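Protein FkbI (Streptomyces hygroscopicus, PDB 1R2J) is an FAD-dependent member of the acyl-CoA dehydrogenase family that probably oxidises an acyl-ACP on the way to the methoxymalonyl extender unit of the polyketide FK520. Local coordinates at residues V43-G49 with L98-T102. Sequence-based numbering, arbitrary orientation.
Sequences VAAEHGG and LKELT
The imidazole of H47 lies with one face against L98. Methyl CD1 of L98 sits 3.7 Å from the centroid of the H47 ring, 21° off the ring normal, in a CH-pi contact. The methyl is displaced toward the rim of the ring, and the shortest approach is L98 CD1 to H47 CD2, 3.4 Å. CB of L98 lies 3.6 Å from H47 CB, so the leucine covers the root of the histidine as well. H47 chi1 of -58° sets CG beside the backbone N and anti to the carbonyl carbon, and chi2 of -71° turns the ring face to methyl CD1. With an alanine in place of H47, L98 CD1 would probably lose the ring face it packs on, and a gap would open beside the helix. L98 sends its other methyl, CD2, to V43 CG2. Both segments belong to the all-helical N-terminal domain of the acyl-CoA dehydrogenase fold. The loop between helices 27-35 and 54-67 here meets the C-terminal end of helix 91-100. V43 and L98 also touch helix 69-88, on A82 and Q86. Beyond the helix end, T102 meets the loop through OG1 and CG2. T102 OG1 is within weak hydrogen-bonding distance of H47 O, at 3.1 Å, and of G48 O, at 3.5 Å. L98 O and K99 O also lie near OG1. The T102 methyl CG2 meets V43 CG1 tip to tip at 4.1 Å. K99 CA adds a CA-H...O contact to H47 O. A water donates to both G48 O and T102 O, bridging the two backbones.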
ATOM      1  N   VAL A  43       3.802  -3.878  14.136  1.00 26.43           N
ATOM      2  CA  VAL A  43       4.557  -5.035  14.608  1.00 27.05           C
ATOM      3  C   VAL A  43       4.720  -4.956  16.124  1.00 28.25           C
ATOM      4  O   VAL A  43       5.057  -3.904  16.673  1.00 27.08           O
ATOM      5  CB  VAL A  43       5.942  -5.116  13.922  1.00 26.82           C
ATOM      6  CG1 VAL A  43       6.818  -6.172  14.596  1.00 24.92           C
ATOM      7  CG2 VAL A  43       5.753  -5.467  12.455  1.00 24.10           C
ATOM      8  N   ALA A  44       4.455  -6.080  16.787  1.00 29.44           N
ATOM      9  CA  ALA A  44       4.547  -6.186  18.238  1.00 29.09           C
ATOM     10  C   ALA A  44       5.927  -5.801  18.760  1.00 30.18           C
ATOM     11  O   ALA A  44       6.931  -5.954  18.065  1.00 29.97           O
ATOM     12  CB  ALA A  44       4.196  -7.607  18.671  1.00 31.41           C
ATOM     13  N   ALA A  45       5.967  -5.298  19.990  1.00 30.65           N
ATOM     14  CA  ALA A  45       7.221  -4.881  20.613  1.00 32.92           C
ATOM     15  C   ALA A  45       8.179  -6.054  20.804  1.00 33.85           C
ATOM     16  O   ALA A  45       9.401  -5.883  20.766  1.00 34.52           O
ATOM     17  CB  ALA A  45       6.938  -4.213  21.955  1.00 32.86           C
ATOM     18  N   GLU A  46       7.619  -7.243  21.007  1.00 35.37           N
ATOM     19  CA  GLU A  46       8.416  -8.447  21.206  1.00 37.56           C
ATOM     20  C   GLU A  46       9.370  -8.700  20.045  1.00 37.29           C
ATOM     21  O   GLU A  46      10.368  -9.406  20.193  1.00 36.83           O
ATOM     22  CB  GLU A  46       7.499  -9.659  21.388  1.00 40.26           C
ATOM     23  CG  GLU A  46       6.685  -9.626  22.669  1.00 45.98           C
ATOM     24  CD  GLU A  46       5.724 -10.791  22.782  1.00 48.40           C
ATOM     25  OE1 GLU A  46       5.071 -10.926  23.840  1.00 50.43           O
ATOM     26  OE2 GLU A  46       5.619 -11.571  21.813  1.00 49.79           O
ATOM     27  N   HIS A  47       9.062  -8.122  18.889  1.00 36.08           N
ATOM     28  CA  HIS A  47       9.902  -8.299  17.710  1.00 35.18           C
ATOM     29  C   HIS A  47      10.591  -6.988  17.377  1.00 34.72           C
ATOM     30  O   HIS A  47      11.114  -6.799  16.278  1.00 35.46           O
ATOM     31  CB  HIS A  47       9.054  -8.782  16.526  1.00 36.43           C
ATOM     32  CG  HIS A  47       8.323 -10.063  16.792  1.00 36.41           C
ATOM     33  ND1 HIS A  47       8.963 -11.280  16.897  1.00 37.86           N
ATOM     34  CD2 HIS A  47       7.008 -10.311  17.004  1.00 36.12           C
ATOM     35  CE1 HIS A  47       8.074 -12.221  17.161  1.00 36.39           C
ATOM     36  NE2 HIS A  47       6.881 -11.660  17.232  1.00 35.87           N
ATOM     37  N   GLY A  48      10.590  -6.080  18.345  1.00 33.28           N
ATOM     38  CA  GLY A  48      11.223  -4.791  18.142  1.00 31.71           C
ATOM     39  C   GLY A  48      10.322  -3.807  17.424  1.00 30.19           C
ATOM     40  O   GLY A  48      10.774  -2.760  16.965  1.00 29.19           O
ATOM     41  N   GLY A  49       9.040  -4.141  17.324  1.00 29.86           N
ATOM     42  CA  GLY A  49       8.100  -3.262  16.652  1.00 28.03           C
ATOM     43  C   GLY A  49       7.562  -2.190  17.579  1.00 28.08           C
ATOM     44  O   GLY A  49       7.822  -2.208  18.786  1.00 27.08           O
ATOM     45  N   LEU A  98      10.292 -10.668  11.417  1.00 35.00           N
ATOM     46  CA  LEU A  98       9.751  -9.442  11.978  1.00 34.21           C
ATOM     47  C   LEU A  98      10.823  -8.519  12.565  1.00 35.58           C
ATOM     48  O   LEU A  98      10.732  -7.295  12.434  1.00 34.33           O
ATOM     49  CB  LEU A  98       8.685  -9.763  13.032  1.00 33.15           C
ATOM     50  CG  LEU A  98       7.373 -10.345  12.485  1.00 33.43           C
ATOM     51  CD1 LEU A  98       6.468 -10.739  13.637  1.00 31.80           C
ATOM     52  CD2 LEU A  98       6.672  -9.335  11.598  1.00 33.59           C
ATOM     53  N   LYS A  99      11.846  -9.096  13.192  1.00 35.71           N
ATOM     54  CA  LYS A  99      12.909  -8.289  13.786  1.00 36.22           C
ATOM     55  C   LYS A  99      13.732  -7.594  12.705  1.00 35.04           C
ATOM     56  O   LYS A  99      14.219  -6.480  12.901  1.00 33.44           O
ATOM     57  CB  LYS A  99      13.823  -9.155  14.654  1.00 38.62           C
ATOM     58  CG  LYS A  99      14.862  -9.940  13.858  1.00 44.45           C
ATOM     59  CD  LYS A  99      16.247  -9.295  13.930  1.00 47.22           C
ATOM     60  CE  LYS A  99      16.806  -9.246  15.357  1.00 49.69           C
ATOM     61  NZ  LYS A  99      18.157  -8.621  15.449  1.00 51.25           N
ATOM     62  N   GLU A 100      13.891  -8.252  11.562  1.00 34.47           N
ATOM     63  CA  GLU A 100      14.643  -7.656  10.470  1.00 33.98           C
ATOM     64  C   GLU A 100      13.866  -6.512   9.819  1.00 32.40           C
ATOM     65  O   GLU A 100      14.461  -5.542   9.348  1.00 31.84           O
ATOM     66  CB  GLU A 100      14.993  -8.715   9.422  1.00 36.34           C
ATOM     67  CG  GLU A 100      15.885  -9.824   9.954  1.00 40.59           C
ATOM     68  CD  GLU A 100      16.563 -10.609   8.851  1.00 43.71           C
ATOM     69  OE1 GLU A 100      17.056 -11.726   9.130  1.00 46.69           O
ATOM     70  OE2 GLU A 100      16.601 -10.111   7.703  1.00 44.27           O
ATOM     71  N   LEU A 101      12.541  -6.626   9.795  1.00 31.29           N
ATOM     72  CA  LEU A 101      11.698  -5.592   9.190  1.00 31.89           C
ATOM     73  C   LEU A 101      11.549  -4.373  10.095  1.00 32.14           C
ATOM     74  O   LEU A 101      10.831  -3.420   9.762  1.00 31.61           O
ATOM     75  CB  LEU A 101      10.306  -6.158   8.870  1.00 30.97           C
ATOM     76  CG  LEU A 101      10.237  -7.315   7.866  1.00 30.70           C
ATOM     77  CD1 LEU A 101       8.787  -7.709   7.659  1.00 30.49           C
ATOM     78  CD2 LEU A 101      10.864  -6.899   6.546  1.00 31.06           C
ATOM     79  N   THR A 102      12.228  -4.400  11.234  1.00 33.60           N
ATOM     80  CA  THR A 102      12.168  -3.294  12.176  1.00 33.86           C
ATOM     81  C   THR A 102      13.601  -3.046  12.739  1.00 33.89           C
ATOM     82  O   THR A 102      13.756  -2.577  13.850  1.00 33.99           O
ATOM     83  CB  THR A 102      11.196  -3.616  13.332  1.00 34.36           C
ATOM     84  OG1 THR A 102      11.781  -4.608  14.175  1.00 33.86           O
ATOM     85  CG2 THR A 102       9.887  -4.104  12.808  1.00 35.26           C
TER
HETATM   86  O   HOH W   1      13.983  -3.034  16.562  1.00 36.48           O